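Local coordinates for ADP-ribosylating toxin CARDS (Mycoplasma pneumoniae, PDB 4TLV), which transfers the ADP-ribosyl group of NAD(+) to multiple target proteins, vacuolates mammalian cells and disrupts the integrity of the respiratory epithelium, at residues 442-456 with 463-477. Numbering follows the deposited sequence.
Sequences VDVQLGWYWRGYYYT and SYQMKTPDGQIFYDL
Thr468 and Leu446 meet in the closely packed middle of this contact, where Thr468 OG1 donates to Leu446 O at 2.6 Å, 36° out of the carbonyl plane. Thr456 OG1 lies 2.7 Å from Thr468 OG1, so one strand and two loops converge on this hydroxyl of a buried threonine. Beside it, Ile473 CG2 packs 3.9 Å from Leu446 CG, the side chains crossing at about a right angle. Ile473 O accepts from both Val444 N and Gln445 N, where strand 441-443 gives way to a loop. Gln445, with CG anti to the backbone N (chi1 -159°), reaches back so that NE2 bonds Thr468 O at 2.7 Å. Asp443 OD2 takes Gly471 N at 2.8 Å from above the carboxylate plane, while a water ties its OD1 to Pro469 O and Gln472 N.

The solvent side is looser: exposed Lys467 runs alongside Tyr454, its CG no nearer than 4.0 Å to Tyr454 CD2, with at most a weak, long cation-pi attraction from NZ. Gln465 CG, opposite its carbonyl-side neighbour N (chi1 -163°), lies over the Tyr455 ring face; the chi2 bend then turns NE2 to Tyr454 O.

Both segments belong to the C-terminal beta-trefoil, D3. Antiparallel pairing joins strand 441-443 to strand 473-476, itself flanked by strand 481-485, and strand 453-457 to strand 463-464; Ser463 OG, which accepts from Trp448 NE1, also bonds Gly565 and Trp567.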
# COMPACT_ATOMS: atom_id res chain seq x y z
N VAL A 442 5.53 6.12 3.39
CA VAL A 442 6.22 4.82 3.50
C VAL A 442 7.17 4.87 4.69
O VAL A 442 7.91 5.84 4.86
CB VAL A 442 7.08 4.49 2.25
CG1 VAL A 442 7.74 3.11 2.40
CG2 VAL A 442 6.24 4.55 0.99
N ASP A 443 7.11 3.85 5.54
CA ASP A 443 8.08 3.71 6.63
C ASP A 443 9.39 3.22 6.03
O ASP A 443 9.46 2.09 5.54
CB ASP A 443 7.56 2.73 7.69
CG ASP A 443 8.46 2.65 8.94
OD1 ASP A 443 9.62 3.12 8.90
OD2 ASP A 443 8.00 2.11 9.97
N VAL A 444 10.41 4.08 6.01
CA VAL A 444 11.68 3.72 5.37
C VAL A 444 12.76 3.38 6.41
O VAL A 444 13.77 2.77 6.07
CB VAL A 444 12.17 4.79 4.37
CG1 VAL A 444 11.24 4.84 3.14
CG2 VAL A 444 12.27 6.17 5.04
N GLN A 445 12.53 3.77 7.66
CA GLN A 445 13.39 3.30 8.73
C GLN A 445 14.90 3.48 8.40
O GLN A 445 15.70 2.56 8.59
CB GLN A 445 13.07 1.83 8.99
CG GLN A 445 13.49 1.30 10.35
CD GLN A 445 12.95 -0.11 10.62
OE1 GLN A 445 12.64 -0.87 9.70
NE2 GLN A 445 12.86 -0.46 11.91
N LEU A 446 15.28 4.66 7.91
CA LEU A 446 16.65 4.87 7.41
C LEU A 446 17.68 4.67 8.50
O LEU A 446 17.46 5.06 9.64
CB LEU A 446 16.84 6.26 6.80
CG LEU A 446 15.84 6.67 5.72
CD1 LEU A 446 16.20 8.04 5.20
CD2 LEU A 446 15.79 5.63 4.58
N GLY A 447 18.81 4.09 8.14
CA GLY A 447 19.89 3.92 9.09
C GLY A 447 21.18 3.63 8.36
O GLY A 447 21.24 3.71 7.14
N TRP A 448 22.22 3.30 9.11
CA TRP A 448 23.43 2.79 8.50
C TRP A 448 24.02 1.70 9.36
O TRP A 448 23.60 1.51 10.50
CB TRP A 448 24.43 3.90 8.14
CG TRP A 448 24.96 4.76 9.27
CD1 TRP A 448 24.33 5.82 9.87
CD2 TRP A 448 26.26 4.67 9.87
NE1 TRP A 448 25.16 6.38 10.82
CE2 TRP A 448 26.35 5.70 10.84
CE3 TRP A 448 27.37 3.83 9.68
CZ2 TRP A 448 27.49 5.90 11.63
CZ3 TRP A 448 28.51 4.03 10.47
CH2 TRP A 448 28.55 5.06 11.43
N TYR A 449 24.97 0.96 8.79
CA TYR A 449 25.49 -0.25 9.38
C TYR A 449 27.01 -0.23 9.29
O TYR A 449 27.57 0.14 8.26
CB TYR A 449 24.95 -1.44 8.60
CG TYR A 449 25.40 -2.79 9.06
CD1 TYR A 449 24.77 -3.43 10.11
CD2 TYR A 449 26.43 -3.45 8.40
CE1 TYR A 449 25.16 -4.69 10.51
CE2 TYR A 449 26.83 -4.70 8.80
CZ TYR A 449 26.20 -5.32 9.84
OH TYR A 449 26.61 -6.58 10.22
N TRP A 450 27.67 -0.62 10.36
CA TRP A 450 29.12 -0.66 10.35
C TRP A 450 29.62 -1.75 11.26
O TRP A 450 29.39 -1.73 12.47
CB TRP A 450 29.72 0.70 10.73
CG TRP A 450 31.21 0.74 10.52
CD1 TRP A 450 32.17 0.84 11.49
CD2 TRP A 450 31.91 0.62 9.27
NE1 TRP A 450 33.42 0.81 10.92
CE2 TRP A 450 33.29 0.67 9.56
CE3 TRP A 450 31.50 0.47 7.94
CZ2 TRP A 450 34.27 0.59 8.56
CZ3 TRP A 450 32.47 0.39 6.95
CH2 TRP A 450 33.85 0.45 7.27
N ARG A 451 30.28 -2.74 10.66
CA ARG A 451 30.94 -3.80 11.40
C ARG A 451 30.04 -4.51 12.41
O ARG A 451 30.47 -4.82 13.52
CB ARG A 451 32.19 -3.25 12.09
CG ARG A 451 33.28 -2.83 11.11
CD ARG A 451 34.49 -2.23 11.82
NE ARG A 451 35.08 -3.14 12.80
CZ ARG A 451 35.98 -4.08 12.52
NH1 ARG A 451 36.38 -4.25 11.26
NH2 ARG A 451 36.47 -4.86 13.48
N GLY A 452 28.79 -4.75 12.02
CA GLY A 452 27.87 -5.48 12.87
C GLY A 452 26.98 -4.61 13.74
O GLY A 452 26.05 -5.11 14.37
N TYR A 453 27.25 -3.31 13.76
CA TYR A 453 26.45 -2.38 14.56
C TYR A 453 25.52 -1.51 13.72
O TYR A 453 25.92 -1.00 12.67
CB TYR A 453 27.37 -1.47 15.40
CG TYR A 453 28.21 -2.23 16.40
CD1 TYR A 453 27.66 -2.66 17.60
CD2 TYR A 453 29.54 -2.54 16.14
CE1 TYR A 453 28.42 -3.37 18.53
CE2 TYR A 453 30.30 -3.24 17.06
CZ TYR A 453 29.74 -3.65 18.25
OH TYR A 453 30.50 -4.34 19.16
N TYR A 454 24.30 -1.32 14.19
CA TYR A 454 23.36 -0.40 13.54
C TYR A 454 23.39 1.01 14.11
O TYR A 454 23.56 1.21 15.32
CB TYR A 454 21.93 -0.95 13.65
CG TYR A 454 21.72 -2.24 12.90
CD1 TYR A 454 22.11 -3.45 13.45
CD2 TYR A 454 21.15 -2.24 11.63
CE1 TYR A 454 21.93 -4.63 12.77
CE2 TYR A 454 20.96 -3.43 10.93
CZ TYR A 454 21.36 -4.62 11.51
OH TYR A 454 21.17 -5.81 10.83
N TYR A 455 23.20 1.99 13.23
CA TYR A 455 23.08 3.38 13.62
C TYR A 455 21.82 4.01 13.04
O TYR A 455 21.34 3.61 11.99
CB TYR A 455 24.28 4.17 13.14
CG TYR A 455 25.57 3.72 13.79
CD1 TYR A 455 26.29 2.65 13.28
CD2 TYR A 455 26.07 4.38 14.92
CE1 TYR A 455 27.49 2.23 13.87
CE2 TYR A 455 27.26 3.97 15.52
CZ TYR A 455 27.96 2.90 14.99
OH TYR A 455 29.14 2.50 15.59
N THR A 456 21.34 5.04 13.73
CA THR A 456 20.11 5.73 13.37
C THR A 456 20.37 7.24 13.35
O THR A 456 21.17 7.75 14.14
CB THR A 456 18.97 5.35 14.36
OG1 THR A 456 17.71 5.81 13.86
CG2 THR A 456 19.23 5.96 15.75
N SER A 463 24.47 10.67 14.59
CA SER A 463 23.85 9.35 14.69
C SER A 463 23.95 8.80 16.10
O SER A 463 24.87 9.13 16.85
CB SER A 463 24.49 8.33 13.73
OG SER A 463 24.58 8.86 12.43
N TYR A 464 23.01 7.93 16.43
CA TYR A 464 22.96 7.21 17.69
C TYR A 464 23.18 5.75 17.32
O TYR A 464 22.77 5.31 16.24
CB TYR A 464 21.58 7.44 18.29
CG TYR A 464 21.26 6.84 19.65
CD1 TYR A 464 21.31 5.47 19.86
CD2 TYR A 464 20.84 7.65 20.70
CE1 TYR A 464 20.98 4.91 21.09
CE2 TYR A 464 20.50 7.10 21.94
CZ TYR A 464 20.57 5.73 22.13
OH TYR A 464 20.24 5.18 23.35
N GLN A 465 23.82 5.00 18.21
CA GLN A 465 24.09 3.60 17.92
C GLN A 465 22.95 2.72 18.39
O GLN A 465 22.90 2.30 19.54
CB GLN A 465 25.42 3.15 18.55
CG GLN A 465 25.96 1.85 17.96
CD GLN A 465 25.29 0.62 18.53
OE1 GLN A 465 25.49 0.27 19.70
NE2 GLN A 465 24.50 -0.07 17.71
N MET A 466 22.03 2.47 17.47
CA MET A 466 20.91 1.56 17.69
C MET A 466 20.19 1.42 16.34
O MET A 466 20.36 2.25 15.44
CB MET A 466 19.96 2.11 18.76
CG MET A 466 19.38 3.47 18.43
SD MET A 466 18.18 4.13 19.63
CE MET A 466 16.64 3.52 18.96
N LYS A 467 19.39 0.38 16.21
CA LYS A 467 18.65 0.19 14.99
C LYS A 467 17.50 1.20 14.96
O LYS A 467 16.86 1.45 15.99
CB LYS A 467 18.15 -1.25 14.88
CG LYS A 467 17.69 -1.63 13.47
CD LYS A 467 17.32 -3.11 13.38
CE LYS A 467 16.64 -3.42 12.04
NZ LYS A 467 16.37 -4.88 11.88
N THR A 468 17.26 1.81 13.81
CA THR A 468 16.17 2.77 13.67
C THR A 468 14.86 2.07 14.00
O THR A 468 14.58 0.99 13.48
CB THR A 468 16.12 3.32 12.25
OG1 THR A 468 17.36 3.98 11.95
CG2 THR A 468 14.97 4.31 12.09
N PRO A 469 14.05 2.66 14.89
CA PRO A 469 12.79 1.97 15.21
C PRO A 469 11.76 2.08 14.10
O PRO A 469 11.82 2.98 13.26
CB PRO A 469 12.29 2.73 16.44
CG PRO A 469 12.82 4.11 16.26
CD PRO A 469 14.20 3.91 15.65
N ASP A 470 10.80 1.16 14.11
CA ASP A 470 9.65 1.26 13.22
C ASP A 470 8.88 2.54 13.56
O ASP A 470 8.86 2.98 14.71
CB ASP A 470 8.72 0.07 13.43
CG ASP A 470 9.38 -1.25 13.08
OD1 ASP A 470 9.75 -1.43 11.90
OD2 ASP A 470 9.52 -2.10 13.98
N GLY A 471 8.23 3.11 12.56
CA GLY A 471 7.28 4.18 12.77
C GLY A 471 7.88 5.54 13.04
O GLY A 471 7.25 6.39 13.69
N GLN A 472 9.09 5.78 12.53
CA GLN A 472 9.81 7.02 12.84
C GLN A 472 10.26 7.84 11.63
O GLN A 472 10.11 9.06 11.60
CB GLN A 472 11.03 6.72 13.72
CG GLN A 472 11.65 7.99 14.28
CD GLN A 472 12.73 7.71 15.27
OE1 GLN A 472 12.50 7.73 16.48
NE2 GLN A 472 13.91 7.42 14.77
N ILE A 473 10.83 7.17 10.64
CA ILE A 473 11.36 7.86 9.48
C ILE A 473 10.60 7.40 8.26
O ILE A 473 10.52 6.20 7.99
CB ILE A 473 12.88 7.58 9.31
CG1 ILE A 473 13.60 7.85 10.64
CG2 ILE A 473 13.43 8.41 8.17
CD1 ILE A 473 15.13 7.89 10.57
N PHE A 474 10.06 8.37 7.54
CA PHE A 474 9.10 8.11 6.47
C PHE A 474 9.46 8.82 5.19
O PHE A 474 10.19 9.81 5.19
CB PHE A 474 7.72 8.62 6.88
CG PHE A 474 7.16 7.94 8.10
CD1 PHE A 474 7.46 8.42 9.37
CD2 PHE A 474 6.33 6.83 7.97
CE1 PHE A 474 6.94 7.81 10.49
CE2 PHE A 474 5.81 6.22 9.11
CZ PHE A 474 6.12 6.72 10.37
N TYR A 475 8.93 8.30 4.09
CA TYR A 475 9.05 8.95 2.80
C TYR A 475 7.65 9.24 2.30
O TYR A 475 6.82 8.33 2.24
CB TYR A 475 9.78 8.00 1.86
CG TYR A 475 10.10 8.52 0.47
CD1 TYR A 475 11.13 9.42 0.26
CD2 TYR A 475 9.42 8.05 -0.63
CE1 TYR A 475 11.45 9.87 -1.03
CE2 TYR A 475 9.73 8.47 -1.92
CZ TYR A 475 10.76 9.39 -2.11
OH TYR A 475 11.06 9.79 -3.40
N ASP A 476 7.37 10.50 1.98
CA ASP A 476 6.05 10.88 1.48
C ASP A 476 6.00 10.70 -0.02
O ASP A 476 6.63 11.46 -0.76
CB ASP A 476 5.71 12.33 1.81
CG ASP A 476 4.43 12.78 1.15
OD1 ASP A 476 3.54 11.92 0.92
OD2 ASP A 476 4.32 13.97 0.81
N LEU A 477 5.26 9.70 -0.49
CA LEU A 477 5.21 9.42 -1.93
C LEU A 477 4.58 10.54 -2.75
O LEU A 477 4.80 10.62 -3.95
CB LEU A 477 4.45 8.11 -2.18
CG LEU A 477 5.18 6.85 -1.71
CD1 LEU A 477 4.20 5.66 -1.70
CD2 LEU A 477 6.42 6.55 -2.58
O HOH W 1 10.99 4.21 10.93
O HOH W 2 23.44 -2.58 16.71
O HOH W 3 19.44 1.28 11.90
O HOH W 4 16.20 7.22 15.61